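Local coordinates for protein TssK C (Escherichia coli, PDB 5M2Y) that is a type VI secretion baseplate protein, structurally similar to phage receptor-binding proteins, and probably binds the membrane complex through this C-terminal domain, at residues I6-K11 with F30-R35; A81-L86 with E123-L128. All coordinates share one frame; numbering follows the deposited sequence.

Contact 1: residues I6-K11 with F30-R35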
# COMPACT_ATOMS: atom_id res chain seq x y z
N ILE A 6 -4.68 7.77 3.36
CA ILE A 6 -3.30 7.99 3.78
C ILE A 6 -2.58 8.58 2.60
O ILE A 6 -2.41 7.91 1.60
CB ILE A 6 -2.61 6.72 4.38
CG1 ILE A 6 -3.24 6.34 5.71
CG2 ILE A 6 -1.10 6.94 4.60
CD1 ILE A 6 -3.83 5.03 5.67
N GLU A 7 -2.16 9.85 2.74
CA GLU A 7 -1.43 10.57 1.71
C GLU A 7 -0.10 9.87 1.45
O GLU A 7 0.62 9.56 2.39
CB GLU A 7 -1.18 12.02 2.14
N LEU A 8 0.18 9.57 0.18
CA LEU A 8 1.44 8.95 -0.21
C LEU A 8 2.25 10.01 -0.94
O LEU A 8 1.73 10.69 -1.83
CB LEU A 8 1.23 7.69 -1.09
CG LEU A 8 0.58 6.47 -0.45
CD1 LEU A 8 0.38 5.37 -1.45
CD2 LEU A 8 1.42 5.92 0.73
N LYS A 9 3.49 10.19 -0.51
CA LYS A 9 4.42 11.12 -1.14
C LYS A 9 5.34 10.29 -2.04
O LYS A 9 6.00 9.38 -1.56
CB LYS A 9 5.21 11.90 -0.08
CG LYS A 9 4.43 13.04 0.57
CD LYS A 9 4.72 13.19 2.08
CE LYS A 9 4.70 14.59 2.69
NZ LYS A 9 4.28 15.67 1.75
N GLN A 10 5.33 10.56 -3.36
CA GLN A 10 6.18 9.87 -4.30
C GLN A 10 7.55 10.58 -4.38
O GLN A 10 7.63 11.81 -4.50
CB GLN A 10 5.54 9.79 -5.68
CG GLN A 10 6.32 8.95 -6.68
CD GLN A 10 5.74 9.03 -8.07
OE1 GLN A 10 4.88 9.86 -8.39
NE2 GLN A 10 6.19 8.15 -8.94
N LYS A 11 8.61 9.78 -4.32
CA LYS A 11 10.00 10.21 -4.45
C LYS A 11 10.63 9.19 -5.39
O LYS A 11 11.18 8.19 -4.94
CB LYS A 11 10.68 10.26 -3.07
N PHE A 30 -5.66 -2.34 5.24
CA PHE A 30 -5.21 -1.42 4.20
C PHE A 30 -5.42 -1.91 2.78
O PHE A 30 -5.36 -3.10 2.51
CB PHE A 30 -3.72 -1.11 4.42
CG PHE A 30 -3.40 -0.46 5.74
CD1 PHE A 30 -3.19 -1.23 6.88
CD2 PHE A 30 -3.27 0.91 5.84
CE1 PHE A 30 -2.90 -0.63 8.10
CE2 PHE A 30 -2.98 1.51 7.07
CZ PHE A 30 -2.78 0.73 8.18
N TRP A 31 -5.67 -0.95 1.88
CA TRP A 31 -5.85 -1.20 0.45
C TRP A 31 -5.12 -0.17 -0.37
O TRP A 31 -5.09 1.01 -0.01
CB TRP A 31 -7.33 -1.14 0.03
CG TRP A 31 -8.13 -2.34 0.37
CD1 TRP A 31 -8.45 -3.38 -0.44
CD2 TRP A 31 -8.75 -2.60 1.63
NE1 TRP A 31 -9.22 -4.29 0.23
CE2 TRP A 31 -9.41 -3.84 1.51
CE3 TRP A 31 -8.82 -1.91 2.85
CZ2 TRP A 31 -10.10 -4.41 2.58
CZ3 TRP A 31 -9.50 -2.47 3.90
CH2 TRP A 31 -10.16 -3.69 3.76
N LEU A 32 -4.61 -0.61 -1.50
CA LEU A 32 -3.98 0.25 -2.49
C LEU A 32 -4.90 0.40 -3.70
O LEU A 32 -5.51 -0.58 -4.15
CB LEU A 32 -2.63 -0.34 -2.93
CG LEU A 32 -1.46 -0.23 -1.97
CD1 LEU A 32 -0.28 -1.07 -2.45
CD2 LEU A 32 -1.04 1.24 -1.75
N SER A 33 -5.02 1.62 -4.19
CA SER A 33 -5.77 1.93 -5.42
C SER A 33 -4.70 2.35 -6.42
O SER A 33 -3.87 3.19 -6.09
CB SER A 33 -6.79 3.04 -5.18
OG SER A 33 -7.29 3.56 -6.39
N VAL A 34 -4.63 1.66 -7.56
CA VAL A 34 -3.55 1.85 -8.53
C VAL A 34 -4.06 2.19 -9.93
O VAL A 34 -4.95 1.54 -10.44
CB VAL A 34 -2.65 0.58 -8.60
CG1 VAL A 34 -1.38 0.82 -9.41
CG2 VAL A 34 -2.31 0.05 -7.20
N ARG A 35 -3.44 3.21 -10.52
CA ARG A 35 -3.69 3.59 -11.90
C ARG A 35 -2.35 3.58 -12.58
O ARG A 35 -1.32 3.90 -11.98
CB ARG A 35 -4.44 4.91 -12.06
CG ARG A 35 -3.81 6.10 -11.37
CD ARG A 35 -4.78 7.26 -11.34
NE ARG A 35 -5.89 7.04 -10.41
CZ ARG A 35 -5.88 7.40 -9.13
NH1 ARG A 35 -4.82 8.00 -8.62
NH2 ARG A 35 -6.93 7.16 -8.36

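Contact 2: residues A81-L86 with E123-L128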
# COMPACT_ATOMS: atom_id res chain seq x y z
N ALA A 81 -17.05 2.98 1.07
CA ALA A 81 -17.38 4.03 0.12
C ALA A 81 -16.15 4.90 -0.13
O ALA A 81 -15.71 5.64 0.74
CB ALA A 81 -18.53 4.88 0.64
N ILE A 82 -15.57 4.74 -1.33
CA ILE A 82 -14.37 5.47 -1.76
C ILE A 82 -14.56 6.05 -3.17
O ILE A 82 -15.41 5.55 -3.92
CB ILE A 82 -13.09 4.58 -1.67
CG1 ILE A 82 -13.11 3.44 -2.68
CG2 ILE A 82 -12.82 4.08 -0.25
CD1 ILE A 82 -11.75 2.99 -3.14
N PRO A 83 -13.79 7.10 -3.55
CA PRO A 83 -13.91 7.66 -4.91
C PRO A 83 -13.74 6.59 -5.98
O PRO A 83 -12.81 5.80 -5.92
CB PRO A 83 -12.80 8.70 -4.96
CG PRO A 83 -12.62 9.11 -3.54
CD PRO A 83 -12.80 7.86 -2.75
N LEU A 84 -14.69 6.56 -6.93
CA LEU A 84 -14.73 5.57 -8.02
C LEU A 84 -13.77 5.93 -9.13
O LEU A 84 -13.63 7.10 -9.48
CB LEU A 84 -16.14 5.44 -8.61
CG LEU A 84 -17.28 4.94 -7.71
CD1 LEU A 84 -18.56 4.93 -8.48
CD2 LEU A 84 -17.03 3.53 -7.21
N ARG A 85 -13.13 4.91 -9.69
CA ARG A 85 -12.21 5.05 -10.80
C ARG A 85 -12.38 3.83 -11.67
O ARG A 85 -12.00 2.73 -11.28
CB ARG A 85 -10.75 5.12 -10.34
CG ARG A 85 -10.38 6.27 -9.43
CD ARG A 85 -10.23 7.57 -10.17
NE ARG A 85 -9.75 8.61 -9.26
CZ ARG A 85 -10.53 9.40 -8.54
NH1 ARG A 85 -11.85 9.30 -8.63
NH2 ARG A 85 -10.00 10.31 -7.74
N LEU A 86 -12.97 4.04 -12.86
CA LEU A 86 -13.22 3.00 -13.84
C LEU A 86 -11.95 2.24 -14.21
O LEU A 86 -11.98 1.02 -14.27
CB LEU A 86 -13.83 3.64 -15.09
CG LEU A 86 -14.22 2.73 -16.24
CD1 LEU A 86 -15.48 1.93 -15.91
CD2 LEU A 86 -14.45 3.53 -17.51
N GLU A 123 -2.71 5.26 -4.30
CA GLU A 123 -3.46 5.88 -3.21
C GLU A 123 -3.66 4.79 -2.15
O GLU A 123 -3.92 3.64 -2.51
CB GLU A 123 -4.77 6.50 -3.68
CG GLU A 123 -4.56 7.73 -4.55
CD GLU A 123 -5.82 8.53 -4.88
OE1 GLU A 123 -6.93 7.98 -4.77
OE2 GLU A 123 -5.68 9.71 -5.25
N LEU A 124 -3.45 5.13 -0.86
CA LEU A 124 -3.58 4.16 0.23
C LEU A 124 -4.75 4.56 1.11
O LEU A 124 -4.88 5.73 1.46
CB LEU A 124 -2.28 4.08 1.05
CG LEU A 124 -2.24 3.14 2.26
CD1 LEU A 124 -2.29 1.68 1.85
CD2 LEU A 124 -1.00 3.40 3.09
N PHE A 125 -5.64 3.59 1.36
CA PHE A 125 -6.83 3.71 2.21
C PHE A 125 -6.76 2.67 3.33
O PHE A 125 -6.33 1.54 3.10
CB PHE A 125 -8.11 3.42 1.40
CG PHE A 125 -8.42 4.34 0.25
CD1 PHE A 125 -7.93 4.08 -1.02
CD2 PHE A 125 -9.26 5.43 0.42
CE1 PHE A 125 -8.22 4.94 -2.08
CE2 PHE A 125 -9.56 6.28 -0.64
CZ PHE A 125 -9.04 6.03 -1.89
N ALA A 126 -7.23 3.04 4.52
CA ALA A 126 -7.36 2.13 5.65
C ALA A 126 -8.83 2.13 6.04
O ALA A 126 -9.47 3.19 6.07
CB ALA A 126 -6.51 2.57 6.83
N VAL A 127 -9.35 0.96 6.27
CA VAL A 127 -10.72 0.81 6.69
C VAL A 127 -10.64 0.44 8.15
O VAL A 127 -10.04 -0.50 8.50
CB VAL A 127 -11.45 -0.23 5.88
CG1 VAL A 127 -12.84 -0.47 6.42
CG2 VAL A 127 -11.53 0.21 4.45
N LEU A 128 -11.21 1.27 9.00
CA LEU A 128 -11.17 1.01 10.41
C LEU A 128 -12.09 -0.13 10.82
O LEU A 128 -13.20 -0.21 10.39
CB LEU A 128 -11.49 2.27 11.21
CG LEU A 128 -10.63 3.45 10.88
CD1 LEU A 128 -10.97 4.72 11.61
CD2 LEU A 128 -9.16 3.14 11.04
O HOH W 1 -6.94 10.62 -7.50

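Contact 1: residues I6-K11 with F30-R35
Ile6 and Phe30 meet with the isoleucine's terminal methyl at the rim of the aromatic ring: CD1 of Ile6 lies 3.9 Å from CE2 of Phe30 and close to the ring plane, so this is an edge contact and not a CH-pi contact over the face. The two side chains cross at about a right angle. The segments lie on strands 3-11 and 28-35 of the domain's antiparallel sheet, second neighbours with strand 121-128 between them. The 9.6 Å between CA of Ile6 and CA of Phe30 fits that intervening strand, and the contact therefore runs through side chains alone. Further along, Leu8 and Leu32 touch more loosely: Leu8 uses CD1, the methyl anti to its own CA (chi2 177°), to come within 4.4 Å of Leu32 CD2.

The intervening strand supplies the next layer of side chains. Leu124 packs on Ile6 and Leu32, and Ala126 on Phe30 and Ile6, while backbone bonds tie Ile6 to Leu124 and Trp31 to Phe125. Helix 40-50 adds a further layer, with Phe47 lying against Leu32. Within Ile6 itself, chi1 (-68°) puts CG1 opposite the carbonyl carbon and beside the backbone N, and chi2 near 119°, away from a staggered value, carries CD1 on to the ring edge.

Contact 2: residues A81-L86 with E123-L128
Ile82 lies over one face of the Phe125 ring and makes the close-packed half of this contact. Its CG2 sits 4.3 Å from the ring centroid and 28° off the normal, an off-centre CH-pi contact, and comes within 3.9 Å of Phe125 CD2. On the same isoleucine, CD1 stands 4.1 Å above the ring plane, displaced toward the rim. Both branches thus rest on the same face, CG2 on the CD2/CE2 side and CD1 nearer CE1; chi1 of Ile82 (67°), with CG1 between the backbone N and the carbonyl carbon, combines with chi2 (151°) to bring both to the ring. Pro83 meets the ring obliquely, its CD 4.2 Å from Phe125 CE2.

The ring projects from strand 121-128 of the antiparallel sheet, and the irregular loop joining strands 70-75 and 89-95 folds across it. Phe5 of the neighbouring strand 3-11 adds an edge-to-face ring contact to Phe125.

At Arg85, on the solvent side, the fit loosens and turns polar. Arg85 NH2 is 4.9 Å from Glu123 OE1, too far for a direct pair, and a water bridges instead: it accepts from NH2 in the guanidinium plane and donates to Glu123 OE2 at 2.7 Å. A second bond steadies the arginine from within its own loop, Arg85 NH1 giving a hydrogen to Leu84 O at 3.0 Å from above the carbonyl plane.

How the contacts relate
Strand 121-128 is common ground: it is one partner in contact 2 and the strand between the two partners of contact 1, and the centres of the two contacts are about 10 Å apart. Contact 1 is the core of the pair, with three of its four touching residues buried and its centre about 6 Å from that of the chain. Contact 2, its centre about 12 Å out, is only partly buried. Accordingly, contact 1 is wholly apolar, whereas contact 2 adds a water bridge between charged groups. The backbone fastens them together, for Ser33 N lies 2.9 Å from Glu123 O, a probable hydrogen bond. Contact 1 joins sheet strands, while contact 2 lays a loop on the sheet.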